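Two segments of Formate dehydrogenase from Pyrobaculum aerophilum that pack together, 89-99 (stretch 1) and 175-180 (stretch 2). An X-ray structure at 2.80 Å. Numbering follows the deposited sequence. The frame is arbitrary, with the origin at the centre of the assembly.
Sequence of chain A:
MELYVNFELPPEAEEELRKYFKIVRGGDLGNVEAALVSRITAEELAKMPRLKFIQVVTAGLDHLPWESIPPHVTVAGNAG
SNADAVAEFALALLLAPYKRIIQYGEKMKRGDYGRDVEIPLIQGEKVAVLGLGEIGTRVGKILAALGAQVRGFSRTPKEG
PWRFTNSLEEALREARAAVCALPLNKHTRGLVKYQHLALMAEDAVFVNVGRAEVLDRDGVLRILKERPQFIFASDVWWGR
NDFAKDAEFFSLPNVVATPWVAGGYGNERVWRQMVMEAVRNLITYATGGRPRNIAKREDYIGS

Stretch 1 89-99: FALALLLAPYK
Stretch 2, residues 175-180: ARAAVC

Residues 89-98 are helical, continuing a helix that begins earlier in the chain, and Lys 99 (phi/psi -76/12) is the first to leave helical values. Backbone hydrogen bonds such as Leu 94 N to Ala 90 O (2.8 Å) and Leu 95 N to Leu 91 O (2.7 Å) hold the turns; at Pro 97, whose N has no hydrogen to give, the helix kinks. Residues 177-180 form an extended strand, from -169/159 at Ala 177 to -93/135 at Cys 180. The two axes run nearly antiparallel, at 155°, and approach to 9.6 Å. Ala 90 and Val 179 mark the register, their CA atoms 6.9 Å apart.

Helical periodicity puts Ala 90, Leu 94 and Tyr 98 along one side, four residues apart, while strand alternation turns Ala 177 and Val 179 toward the helix and Ala 178 away. Val 179 (chi1 t, 167°) is the bump at one end: its CG1 reaches Ala 90 CB at 4.0 Å, so the branched side chain packs against the short methyl, and its CG2 lies 4.2 Å from Leu 94 CD2. Leu 94 (chi1 t, chi2 p) spreads its fork between the two strand residues, with CD1 4.0 Å from Ala 177 CB, so a long side chain meets a short one.

Tyr 98 extends the row differently. Its CA-to-CB bond points sideways, but chi1 t (-164°) and chi2 82° bring the ring nearer the strand. Tyr 98 CE1 lies 4.2 Å from Ala 177 CB and 3.8 Å from Arg 176 O, which sits at the ring edge, near its plane. Arg 176 (m, t, p; chi4 30°) places NE 4.0 Å from Tyr 98 OH. No hydrogen bond crosses the interface, which buries 258 Å² in total; packing joins the segments.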

# COMPACT_ATOMS: atom_id res chain seq x y z
N PHE A 89 2.56 -7.40 2.03
CA PHE A 89 1.23 -7.71 2.53
C PHE A 89 0.86 -6.79 3.69
O PHE A 89 -0.29 -6.35 3.80
CB PHE A 89 1.15 -9.18 2.96
CG PHE A 89 -0.25 -9.72 2.99
CD1 PHE A 89 -0.87 -10.11 1.81
CD2 PHE A 89 -0.96 -9.79 4.17
CE1 PHE A 89 -2.20 -10.56 1.81
CE2 PHE A 89 -2.29 -10.24 4.20
CZ PHE A 89 -2.91 -10.63 3.01
N ALA A 90 1.81 -6.50 4.56
CA ALA A 90 1.55 -5.64 5.71
C ALA A 90 1.22 -4.22 5.24
O ALA A 90 0.36 -3.56 5.81
CB ALA A 90 2.75 -5.62 6.63
N LEU A 91 1.92 -3.76 4.21
CA LEU A 91 1.66 -2.43 3.71
C LEU A 91 0.25 -2.36 3.18
O LEU A 91 -0.48 -1.38 3.43
CB LEU A 91 2.65 -2.07 2.62
CG LEU A 91 4.04 -1.84 3.21
CD1 LEU A 91 5.07 -1.87 2.11
CD2 LEU A 91 4.07 -0.53 3.96
N ALA A 92 -0.15 -3.39 2.44
CA ALA A 92 -1.49 -3.45 1.87
C ALA A 92 -2.47 -3.46 3.03
O ALA A 92 -3.44 -2.72 3.05
CB ALA A 92 -1.65 -4.71 1.05
N LEU A 93 -2.19 -4.31 4.00
CA LEU A 93 -3.05 -4.40 5.17
C LEU A 93 -3.19 -3.07 5.86
O LEU A 93 -4.21 -2.79 6.48
CB LEU A 93 -2.51 -5.41 6.18
CG LEU A 93 -3.20 -6.78 6.17
CD1 LEU A 93 -2.71 -7.61 7.35
CD2 LEU A 93 -4.72 -6.59 6.24
N LEU A 94 -2.16 -2.24 5.76
CA LEU A 94 -2.19 -0.94 6.39
C LEU A 94 -2.92 0.11 5.54
O LEU A 94 -3.88 0.74 5.99
CB LEU A 94 -0.76 -0.48 6.65
CG LEU A 94 -0.57 0.98 7.03
CD1 LEU A 94 -1.31 1.28 8.33
CD2 LEU A 94 0.93 1.28 7.16
N LEU A 95 -2.46 0.28 4.31
CA LEU A 95 -3.04 1.28 3.43
C LEU A 95 -4.51 1.09 3.07
O LEU A 95 -5.23 2.06 2.88
CB LEU A 95 -2.21 1.37 2.14
CG LEU A 95 -0.69 1.59 2.26
CD1 LEU A 95 -0.10 1.78 0.88
CD2 LEU A 95 -0.42 2.79 3.11
N ALA A 96 -4.98 -0.16 2.96
CA ALA A 96 -6.37 -0.40 2.59
C ALA A 96 -7.32 0.31 3.53
O ALA A 96 -8.21 1.04 3.09
CB ALA A 96 -6.68 -1.89 2.56
N PRO A 97 -7.17 0.08 4.85
CA PRO A 97 -8.04 0.74 5.82
C PRO A 97 -7.57 2.17 6.10
O PRO A 97 -8.38 3.09 6.28
CB PRO A 97 -7.91 -0.12 7.09
CG PRO A 97 -7.01 -1.29 6.70
CD PRO A 97 -6.24 -0.86 5.50
N TYR A 98 -6.24 2.35 6.15
CA TYR A 98 -5.67 3.66 6.44
C TYR A 98 -6.11 4.74 5.46
O TYR A 98 -6.67 5.74 5.87
CB TYR A 98 -4.15 3.60 6.44
CG TYR A 98 -3.49 4.79 7.10
CD1 TYR A 98 -3.36 4.85 8.48
CD2 TYR A 98 -3.01 5.86 6.35
CE1 TYR A 98 -2.75 5.93 9.10
CE2 TYR A 98 -2.42 6.96 6.96
CZ TYR A 98 -2.29 6.99 8.33
OH TYR A 98 -1.72 8.10 8.96
N LYS A 99 -5.84 4.54 4.18
CA LYS A 99 -6.25 5.55 3.20
C LYS A 99 -7.75 5.46 2.94
O LYS A 99 -8.27 6.07 1.98
CB LYS A 99 -5.45 5.38 1.90
CG LYS A 99 -3.95 5.47 2.09
CD LYS A 99 -3.51 6.85 2.52
CE LYS A 99 -3.41 7.79 1.33
NZ LYS A 99 -3.16 9.21 1.75
N ALA A 175 0.52 7.23 18.35
CA ALA A 175 0.87 6.76 17.02
C ALA A 175 -0.44 6.61 16.24
O ALA A 175 -1.48 6.24 16.81
CB ALA A 175 1.60 5.44 17.10
N ARG A 176 -0.40 6.92 14.94
CA ARG A 176 -1.60 6.81 14.12
C ARG A 176 -1.67 5.45 13.44
O ARG A 176 -2.66 5.12 12.79
CB ARG A 176 -1.65 7.92 13.07
CG ARG A 176 -2.02 9.26 13.70
CD ARG A 176 -1.96 10.45 12.73
NE ARG A 176 -3.10 10.58 11.83
CZ ARG A 176 -4.36 10.19 12.09
NH1 ARG A 176 -4.67 9.62 13.25
NH2 ARG A 176 -5.31 10.43 11.20
N ALA A 177 -0.62 4.64 13.64
CA ALA A 177 -0.56 3.32 13.04
C ALA A 177 0.57 2.50 13.60
O ALA A 177 1.54 3.03 14.12
CB ALA A 177 -0.38 3.45 11.56
N ALA A 178 0.45 1.19 13.44
CA ALA A 178 1.46 0.28 13.91
C ALA A 178 1.42 -0.95 13.03
O ALA A 178 0.34 -1.42 12.66
CB ALA A 178 1.17 -0.11 15.35
N VAL A 179 2.59 -1.46 12.68
CA VAL A 179 2.71 -2.66 11.88
C VAL A 179 3.46 -3.62 12.80
O VAL A 179 4.66 -3.47 13.02
CB VAL A 179 3.57 -2.41 10.62
CG1 VAL A 179 3.96 -3.74 9.97
CG2 VAL A 179 2.80 -1.54 9.63
N CYS A 180 2.75 -4.59 13.37
CA CYS A 180 3.40 -5.54 14.26
C CYS A 180 3.87 -6.78 13.51
O CYS A 180 3.14 -7.34 12.70
CB CYS A 180 2.47 -5.95 15.40
SG CYS A 180 3.22 -7.23 16.46